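Local coordinates for protein iron Super-Oxide Dismutase (Plasmodium knowlesi, PDB 2AWP) that probably uses an iron cofactor to convert toxic superoxide radicals into hydrogen peroxide and oxygen, as an iron/manganese-family superoxide dismutase, at residues Thr61-Ile64 with Phe65-Ala69. Residues are numbered along the deposited sequence; the frame is centred on the assembly and turned at random.
Sequences TGAI and FNNAA
With chi1 at -71°, CG of Asn67 lies beside its own backbone N, and chi2 of -80° swings the amide nitrogen back to the carbonyl one turn earlier: Asn67 ND2 donates to Ala63 O at 2.8 Å. This donor stands above the carbonyl plane, whereas Asn67 N reaches the same Ala63 O at 3.0 Å from the opposite face, so two bonds from one residue grip a single oxygen. Asparagine suits the place because its short side chain carries an N-H donor that can fold back to this carbonyl. The same i to i+4 pattern lies on either side: Asn66 N to Gly62 O at 3.0 Å, Ala68 N to Ile64 O at 2.9 Å; that from Phe65 N to Thr61 O is weak. Gly62, with a positive phi of 64°, is at ease because it lacks a CB. Small Ala69 sets its CB over one face of the Phe65 ring, offset toward its rim. Helix 62-79 also carries His74, a probable iron ligand. In the alpha-hairpin domain, apolar Ile64 and Phe65 pack on Ile56 and Met57 of helix 53-59, Asn66 meets Phe119 of the second subunit, and Asn67 and small Ala63 touch Leu42 of helix 21-43.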
loop_
_atom_site.group_PDB
_atom_site.type_symbol
_atom_site.label_atom_id
_atom_site.label_comp_id
_atom_site.label_asym_id
_atom_site.label_seq_id
_atom_site.Cartn_x
_atom_site.Cartn_y
_atom_site.Cartn_z
ATOM N N THR A 61 12.122 12.609 -9.280
ATOM C CA THR A 61 11.993 12.077 -7.914
ATOM C C THR A 61 10.638 12.582 -7.379
ATOM O O THR A 61 9.921 13.273 -8.086
ATOM C CB THR A 61 13.153 12.577 -7.007
ATOM O OG1 THR A 61 13.130 14.010 -6.993
ATOM C CG2 THR A 61 14.495 12.126 -7.544
ATOM N N GLY A 62 10.282 12.244 -6.142
ATOM C CA GLY A 62 9.081 12.816 -5.528
ATOM C C GLY A 62 7.791 12.422 -6.244
ATOM O O GLY A 62 7.696 11.324 -6.801
ATOM N N ALA A 63 6.799 13.311 -6.227
ATOM C CA ALA A 63 5.506 13.046 -6.835
ATOM C C ALA A 63 5.540 12.769 -8.334
ATOM O O ALA A 63 4.755 11.944 -8.832
ATOM C CB ALA A 63 4.494 14.174 -6.517
ATOM N N ILE A 64 6.424 13.468 -9.050
ATOM C CA ILE A 64 6.574 13.277 -10.513
ATOM C C ILE A 64 7.011 11.850 -10.790
ATOM O O ILE A 64 6.405 11.163 -11.594
ATOM C CB ILE A 64 7.544 14.320 -11.187
ATOM C CG1 ILE A 64 6.915 15.712 -11.206
ATOM C CG2 ILE A 64 7.867 13.911 -12.653
ATOM C CD1 ILE A 64 7.995 16.835 -11.490
ATOM N N PHE A 65 8.018 11.391 -10.054
ATOM C CA PHE A 65 8.467 10.016 -10.206
ATOM C C PHE A 65 7.355 9.037 -9.874
ATOM O O PHE A 65 7.078 8.104 -10.648
ATOM C CB PHE A 65 9.707 9.700 -9.366
ATOM C CG PHE A 65 10.081 8.237 -9.402
ATOM C CD1 PHE A 65 10.806 7.722 -10.482
ATOM C CD2 PHE A 65 9.642 7.368 -8.396
ATOM C CE1 PHE A 65 11.107 6.367 -10.541
ATOM C CE2 PHE A 65 9.955 6.011 -8.432
ATOM C CZ PHE A 65 10.682 5.509 -9.492
ATOM N N ASN A 66 6.715 9.247 -8.727
ATOM C CA ASN A 66 5.684 8.323 -8.271
ATOM C C ASN A 66 4.609 8.137 -9.348
ATOM O O ASN A 66 4.267 7.007 -9.699
ATOM C CB ASN A 66 5.059 8.813 -6.961
ATOM C CG ASN A 66 5.989 8.634 -5.759
ATOM O OD1 ASN A 66 6.967 7.878 -5.792
ATOM N ND2 ASN A 66 5.676 9.334 -4.693
ATOM N N ASN A 67 4.106 9.252 -9.892
ATOM C CA ASN A 67 3.107 9.183 -10.947
ATOM C C ASN A 67 3.625 8.608 -12.263
ATOM O O ASN A 67 3.014 7.702 -12.806
ATOM C CB ASN A 67 2.413 10.528 -11.151
ATOM C CG ASN A 67 1.501 10.848 -10.019
ATOM O OD1 ASN A 67 0.365 10.340 -9.960
ATOM N ND2 ASN A 67 2.024 11.622 -9.036
ATOM N N ALA A 68 4.738 9.142 -12.764
ATOM C CA ALA A 68 5.390 8.599 -13.988
ATOM C C ALA A 68 5.670 7.087 -13.900
ATOM O O ALA A 68 5.346 6.335 -14.811
ATOM C CB ALA A 68 6.683 9.336 -14.268
ATOM N N ALA A 69 6.300 6.652 -12.821
ATOM C CA ALA A 69 6.659 5.227 -12.688
ATOM C C ALA A 69 5.395 4.365 -12.568
ATOM O O ALA A 69 5.300 3.308 -13.183
ATOM C CB ALA A 69 7.578 5.023 -11.498
#